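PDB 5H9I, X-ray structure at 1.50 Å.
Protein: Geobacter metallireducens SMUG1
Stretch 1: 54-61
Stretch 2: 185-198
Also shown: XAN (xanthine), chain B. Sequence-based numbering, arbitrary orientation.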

ATOM      1  N   GLU A  54       2.344 -14.356   8.800  1.00 13.22           N
ATOM      2  CA  GLU A  54       2.551 -15.432   7.850  1.00 14.41           C
ATOM      3  C   GLU A  54       2.538 -14.969   6.403  1.00 13.37           C
ATOM      4  O   GLU A  54       3.256 -15.529   5.505  1.00 13.05           O
ATOM      5  N   VAL A  55       1.764 -13.930   6.084  1.00 14.31           N
ATOM      6  CA  VAL A  55       1.521 -13.485   4.734  1.00 13.60           C
ATOM      7  C   VAL A  55       1.510 -11.994   4.685  1.00 12.76           C
ATOM      8  O   VAL A  55       0.808 -11.365   5.487  1.00 14.52           O
ATOM      9  N   LEU A  56       2.202 -11.413   3.718  1.00 13.10           N
ATOM     10  CA  LEU A  56       2.226  -9.965   3.423  1.00 10.62           C
ATOM     11  C   LEU A  56       1.620  -9.649   2.091  1.00 13.23           C
ATOM     12  O   LEU A  56       2.148 -10.177   1.099  1.00 13.39           O
ATOM     13  N   PHE A  57       0.562  -8.883   2.006  1.00 11.16           N
ATOM     14  CA  PHE A  57       0.039  -8.371   0.782  1.00  9.71           C
ATOM     15  C   PHE A  57       0.749  -7.076   0.472  1.00 11.32           C
ATOM     16  O   PHE A  57       0.940  -6.250   1.385  1.00 12.09           O
ATOM     17  N   VAL A  58       1.120  -6.840  -0.785  1.00 11.64           N
ATOM     18  CA  VAL A  58       1.816  -5.675  -1.217  1.00 10.31           C
ATOM     19  C   VAL A  58       1.106  -5.053  -2.408  1.00 11.39           C
ATOM     20  O   VAL A  58       0.893  -5.683  -3.446  1.00 12.96           O
ATOM     21  N   GLY A  59       0.607  -3.822  -2.206  1.00 12.76           N
ATOM     22  CA  GLY A  59       0.021  -3.038  -3.323  1.00 14.52           C
ATOM     23  C   GLY A  59       1.095  -2.249  -4.022  1.00 14.02           C
ATOM     24  O   GLY A  59       2.227  -2.309  -3.668  1.00 16.54           O
ATOM     25  N   MET A  60       0.685  -1.496  -4.969  1.00 16.15           N
ATOM     26  CA  MET A  60       1.601  -0.704  -5.767  1.00 16.57           C
ATOM     27  C   MET A  60       1.813   0.666  -5.174  1.00 15.79           C
ATOM     28  O   MET A  60       2.868   0.980  -4.755  1.00 17.41           O
ATOM     29  N   ASN A  61       0.795   1.507  -5.182  1.00 15.94           N
ATOM     30  CA  ASN A  61       0.924   2.820  -4.623  1.00 18.35           C
ATOM     31  C   ASN A  61      -0.466   3.400  -4.307  1.00 16.53           C
ATOM     32  O   ASN A  61      -1.437   2.796  -4.689  1.00 17.11           O
ATOM     33  N   VAL A 185       4.890 -16.061   2.730  1.00 14.09           N
ATOM     34  CA  VAL A 185       4.423 -15.751   1.412  1.00 14.03           C
ATOM     35  C   VAL A 185       4.187 -14.234   1.296  1.00 14.91           C
ATOM     36  O   VAL A 185       3.659 -13.669   2.269  1.00 14.13           O
ATOM     37  N   VAL A 186       4.625 -13.678   0.195  1.00 14.01           N
ATOM     38  CA  VAL A 186       4.392 -12.271  -0.141  1.00 10.79           C
ATOM     39  C   VAL A 186       3.551 -12.254  -1.355  1.00 14.37           C
ATOM     40  O   VAL A 186       3.909 -12.894  -2.383  1.00 13.68           O
ATOM     41  N   ILE A 187       2.448 -11.531  -1.361  1.00 13.35           N
ATOM     42  CA  ILE A 187       1.485 -11.578  -2.437  1.00 11.29           C
ATOM     43  C   ILE A 187       1.369 -10.171  -3.006  1.00 12.38           C
ATOM     44  O   ILE A 187       0.855  -9.276  -2.285  1.00 12.21           O
ATOM     45  N   GLY A 188       1.722  -9.991  -4.270  1.00 13.91           N
ATOM     46  CA  GLY A 188       1.452  -8.766  -4.955  1.00 12.44           C
ATOM     47  C   GLY A 188      -0.032  -8.635  -5.277  1.00 13.58           C
ATOM     48  O   GLY A 188      -0.621  -9.586  -5.825  1.00 15.46           O
ATOM     49  N   VAL A 189      -0.566  -7.469  -5.033  1.00 12.85           N
ATOM     50  CA  VAL A 189      -1.958  -7.186  -5.473  1.00 12.77           C
ATOM     51  C   VAL A 189      -1.796  -6.462  -6.814  1.00 14.28           C
ATOM     52  O   VAL A 189      -1.454  -5.284  -6.897  1.00 14.61           O
ATOM     53  N   GLY A 190      -2.016  -7.261  -7.853  1.00 15.52           N
ATOM     54  CA  GLY A 190      -1.767  -6.782  -9.259  1.00 16.04           C
ATOM     55  C   GLY A 190      -0.416  -7.158  -9.746  1.00 14.04           C
ATOM     56  O   GLY A 190       0.503  -7.536  -9.000  1.00 16.09           O
ATOM     57  N   ALA A 191      -0.265  -7.060 -11.054  1.00 16.03           N
ATOM     58  CA  ALA A 191       0.978  -7.492 -11.706  1.00 16.99           C
ATOM     59  C   ALA A 191       2.179  -6.656 -11.404  1.00 15.78           C
ATOM     60  O   ALA A 191       3.291  -7.203 -11.331  1.00 16.45           O
ATOM     61  N   PHE A 192       2.022  -5.337 -11.317  1.00 15.35           N
ATOM     62  CA  PHE A 192       3.172  -4.468 -11.034  1.00 14.76           C
ATOM     63  C   PHE A 192       3.747  -4.793  -9.646  1.00 16.51           C
ATOM     64  O   PHE A 192       4.953  -4.991  -9.480  1.00 15.86           O
ATOM     65  N   ALA A 193       2.863  -4.854  -8.664  1.00 15.44           N
ATOM     66  CA  ALA A 193       3.346  -5.182  -7.334  1.00 14.45           C
ATOM     67  C   ALA A 193       3.963  -6.530  -7.306  1.00 15.43           C
ATOM     68  O   ALA A 193       4.995  -6.687  -6.690  1.00 14.76           O
ATOM     69  N   GLU A 194       3.411  -7.530  -7.932  1.00 14.47           N
ATOM     70  CA  GLU A 194       3.980  -8.871  -7.976  1.00 14.00           C
ATOM     71  C   GLU A 194       5.411  -8.778  -8.548  1.00 17.57           C
ATOM     72  O   GLU A 194       6.291  -9.397  -7.987  1.00 16.93           O
ATOM     73  N   ALA A 195       5.560  -8.037  -9.650  1.00 16.09           N
ATOM     74  CA  ALA A 195       6.896  -8.025 -10.287  1.00 16.48           C
ATOM     75  C   ALA A 195       7.920  -7.355  -9.409  1.00 16.94           C
ATOM     76  O   ALA A 195       9.079  -7.872  -9.329  1.00 18.45           O
ATOM     77  N   ARG A 196       7.535  -6.283  -8.696  1.00 15.06           N
ATOM     78  CA  ARG A 196       8.469  -5.685  -7.751  1.00 14.44           C
ATOM     79  C   ARG A 196       8.847  -6.644  -6.612  1.00 16.18           C
ATOM     80  O   ARG A 196       9.983  -6.605  -6.132  1.00 14.88           O
ATOM     81  N   CYS A 197       7.869  -7.417  -6.103  1.00 14.55           N
ATOM     82  CA  CYS A 197       8.161  -8.369  -5.038  1.00 14.81           C
ATOM     83  C   CYS A 197       9.186  -9.424  -5.571  1.00 16.44           C
ATOM     84  O   CYS A 197      10.057  -9.772  -4.787  1.00 16.70           O
ATOM     85  N   HIS A 198       9.014  -9.979  -6.749  1.00 16.90           N
ATOM     86  CA  HIS A 198       9.992 -10.953  -7.222  1.00 17.82           C
ATOM     87  C   HIS A 198      11.328 -10.260  -7.318  1.00 17.73           C
ATOM     88  O   HIS A 198      12.361 -10.893  -6.908  1.00 23.92           O
TER

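Backbone pairing fixes where the side chains can go. Strands 55-59 and 185-189 run parallel, their axes 25° apart and 4.6 Å at closest approach, and five hydrogen bonds zip them together, from Val 185 N to Glu 54 O (3.3 Å) through Val 189 N to Val 58 O (2.8 Å, 171° at the hydrogen). In-register bridges put Val 55, Phe 57, Val 185 and Ile 187 on one face of the sheet, and Leu 56, Val 58 and Val 186 on the other.

Apolar packing on the first face centres on Ile 187 (chi1 m, chi2 t), whose CD1 lies 3.6 Å from Val 55 CG1 and 3.7 Å from Phe 57 CE1. Val 55 is t; Phe 57 takes chi1 m, which also brings its CD1 to 4.2 Å from Val 189 CG2; its ring meets both aliphatic groups obliquely.

On the second face Val 58 (t) has the largest area covered by the opposing stretch, 80 Å². Its CG2 sits 3.8 Å from Val 186 CG1, and its CB 3.7 Å from SG of Cys 197 (m), a helix residue. Gly 188 leaves room for that helix: a CB there would fall 2.3 Å from Glu 194 N. Ala 193 CB fits against the strand end, 3.2 Å from Val 58 O.

The sulfur-aromatic contact follows the strand. The CA-to-CB bond of Met 60 (t, t, p) points toward the second stretch, and SD lies 4.0 Å from the centroid of the Phe 192 ring (chi1 t) and 33° off its normal, an oblique approach.

Backbone N atoms of the loop donate to the bound xanthine, while Asn 61 ND2 is hydrogen-bonded elsewhere in the structure. Met 60 N donates to XAN O6 (2.9 Å, 151°), and Asn 61 N adds a weak hydrogen bond to XAN O6 (3.5 Å, 139°). Gly 59 keeps this site open, since a CB would lie 2.9 Å from XAN N1.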

ATOM      1  CB  GLU A  54       1.493 -16.508   8.048  1.00 17.15           C
ATOM      2  CG  GLU A  54       1.580 -17.204   9.379  1.00 24.51           C
ATOM      3  CD  GLU A  54       0.524 -18.327   9.493  1.00 34.52           C
ATOM      4  OE1 GLU A  54       0.444 -18.811  10.664  1.00 43.86           O
ATOM      5  OE2 GLU A  54      -0.217 -18.667   8.470  1.00 28.10           O
ATOM      6  CB  VAL A  55       0.209 -14.007   4.171  1.00 13.17           C
ATOM      7  CG1 VAL A  55      -0.130 -13.527   2.792  1.00 14.50           C
ATOM      8  CG2 VAL A  55       0.134 -15.562   4.274  1.00 18.03           C
ATOM      9  CB  LEU A  56       3.637  -9.454   3.469  1.00 11.70           C
ATOM     10  CG  LEU A  56       3.832  -7.999   3.147  1.00 11.39           C
ATOM     11  CD1 LEU A  56       3.150  -7.109   4.137  1.00 13.91           C
ATOM     12  CD2 LEU A  56       5.303  -7.637   3.092  1.00 13.78           C
ATOM     13  CB  PHE A  57      -1.476  -8.120   0.916  1.00 11.62           C
ATOM     14  CG  PHE A  57      -2.322  -9.317   0.928  1.00 12.50           C
ATOM     15  CD1 PHE A  57      -2.618 -10.077  -0.203  1.00 13.49           C
ATOM     16  CD2 PHE A  57      -2.839  -9.781   2.146  1.00 13.19           C
ATOM     17  CE1 PHE A  57      -3.417 -11.194  -0.133  1.00 14.20           C
ATOM     18  CE2 PHE A  57      -3.661 -10.870   2.209  1.00 13.19           C
ATOM     19  CZ  PHE A  57      -3.928 -11.590   1.046  1.00 14.59           C
ATOM     20  CB  VAL A  58       3.267  -5.974  -1.640  1.00 11.08           C
ATOM     21  CG1 VAL A  58       4.025  -4.785  -2.094  1.00 13.16           C
ATOM     22  CG2 VAL A  58       3.917  -6.690  -0.498  1.00 12.76           C
ATOM     23  CB  MET A  60       1.063  -0.597  -7.203  1.00 20.59           C
ATOM     24  CG  MET A  60       1.887   0.300  -8.145  1.00 23.02           C
ATOM     25  SD  MET A  60       1.214   0.348  -9.925  1.00 38.19           S
ATOM     26  CE  MET A  60      -0.181   1.331  -9.570  1.00 25.31           C
ATOM     27  CB  ASN A  61       1.795   3.789  -5.516  1.00 19.73           C
ATOM     28  CG  ASN A  61       1.034   4.409  -6.667  1.00 17.87           C
ATOM     29  OD1 ASN A  61       0.335   3.732  -7.440  1.00 19.78           O
ATOM     30  ND2 ASN A  61       1.201   5.730  -6.815  1.00 20.01           N
ATOM     31  CB  VAL A 185       3.102 -16.479   1.093  1.00 15.32           C
ATOM     32  CG1 VAL A 185       2.708 -16.322  -0.326  1.00 17.54           C
ATOM     33  CG2 VAL A 185       3.182 -17.937   1.451  1.00 20.90           C
ATOM     34  CB  VAL A 186       5.682 -11.530  -0.301  1.00 12.77           C
ATOM     35  CG1 VAL A 186       5.511 -10.131  -0.760  1.00 14.56           C
ATOM     36  CG2 VAL A 186       6.521 -11.593   1.016  1.00 13.85           C
ATOM     37  CB  ILE A 187       0.099 -12.048  -1.926  1.00 12.15           C
ATOM     38  CG1 ILE A 187       0.197 -13.407  -1.238  1.00 15.92           C
ATOM     39  CG2 ILE A 187      -0.939 -11.992  -3.038  1.00 13.61           C
ATOM     40  CD1 ILE A 187      -1.000 -13.989  -0.629  1.00 19.59           C
ATOM     41  CB  VAL A 189      -2.687  -6.357  -4.465  1.00 12.84           C
ATOM     42  CG1 VAL A 189      -4.127  -6.078  -4.947  1.00 16.38           C
ATOM     43  CG2 VAL A 189      -2.651  -7.003  -3.092  1.00 15.33           C
ATOM     44  CB  ALA A 191       0.712  -7.457 -13.267  1.00 23.34           C
ATOM     45  CB  PHE A 192       2.886  -2.990 -11.158  1.00 20.27           C
ATOM     46  CG  PHE A 192       3.910  -2.122 -10.499  1.00 27.42           C
ATOM     47  CD1 PHE A 192       4.991  -1.591 -11.224  1.00 31.71           C
ATOM     48  CD2 PHE A 192       3.784  -1.818  -9.072  1.00 33.58           C
ATOM     49  CE1 PHE A 192       5.912  -0.778 -10.545  1.00 35.36           C
ATOM     50  CE2 PHE A 192       4.611  -1.046  -8.397  1.00 19.03           C
ATOM     51  CZ  PHE A 192       5.710  -0.491  -9.151  1.00 28.97           C
ATOM     52  CB  ALA A 193       2.218  -5.063  -6.288  1.00 15.17           C
ATOM     53  CB  GLU A 194       3.201  -9.872  -8.750  1.00 15.35           C
ATOM     54  CG  GLU A 194       3.795 -11.263  -8.680  1.00 18.72           C
ATOM     55  CD  GLU A 194       3.380 -12.157  -9.808  1.00 26.43           C
ATOM     56  OE1 GLU A 194       3.672 -13.366  -9.629  1.00 25.77           O
ATOM     57  OE2 GLU A 194       2.680 -11.754 -10.724  1.00 24.81           O
ATOM     58  CB  ALA A 195       6.820  -7.282 -11.615  1.00 18.53           C
ATOM     59  CB  ARG A 196       7.953  -4.416  -7.160  1.00 16.89           C
ATOM     60  CG  ARG A 196       7.670  -3.297  -8.204  1.00 19.70           C
ATOM     61  CD  ARG A 196       8.821  -3.034  -9.168  1.00 20.17           C
ATOM     62  NE  ARG A 196      10.136  -2.920  -8.527  1.00 19.73           N
ATOM     63  CZ  ARG A 196      11.299  -3.248  -9.076  1.00 22.16           C
ATOM     64  NH1 ARG A 196      11.373  -3.653 -10.345  1.00 25.48           N
ATOM     65  NH2 ARG A 196      12.420  -3.106  -8.361  1.00 22.35           N
ATOM     66  CB  CYS A 197       6.895  -9.049  -4.538  1.00 11.61           C
ATOM     67  SG  CYS A 197       5.741  -7.907  -3.651  1.00 13.52           S
ATOM     68  CB  HIS A 198       9.570 -11.510  -8.584  1.00 15.89           C
ATOM     69  CG  HIS A 198       8.449 -12.470  -8.566  1.00 14.97           C
ATOM     70  ND1 HIS A 198       8.529 -13.705  -8.011  1.00 19.50           N
ATOM     71  CD2 HIS A 198       7.218 -12.393  -9.108  1.00 18.76           C
ATOM     72  CE1 HIS A 198       7.390 -14.354  -8.192  1.00 23.96           C
ATOM     73  NE2 HIS A 198       6.567 -13.549  -8.828  1.00 22.29           N
TER
HETATM   74  N9  XAN B 301      -6.016   1.472  -4.415  1.00 19.11           N
HETATM   75  C4  XAN B 301      -4.884   1.254  -3.806  1.00 14.16           C
HETATM   76  N3  XAN B 301      -4.401   1.530  -2.598  1.00 16.04           N
HETATM   77  C2  XAN B 301      -3.232   1.181  -2.296  1.00 17.75           C
HETATM   78  O2  XAN B 301      -2.800   1.490  -1.215  1.00 19.17           O
HETATM   79  N1  XAN B 301      -2.445   0.465  -3.113  1.00 16.20           N
HETATM   80  C6  XAN B 301      -2.803   0.105  -4.308  1.00 17.30           C
HETATM   81  O6  XAN B 301      -2.068  -0.503  -5.094  1.00 19.52           O
HETATM   82  C5  XAN B 301      -4.063   0.529  -4.736  1.00 16.18           C
HETATM   83  N7  XAN B 301      -4.745   0.365  -5.859  1.00 19.60           N
HETATM   84  C8  XAN B 301      -5.926   0.929  -5.663  1.00 19.51           C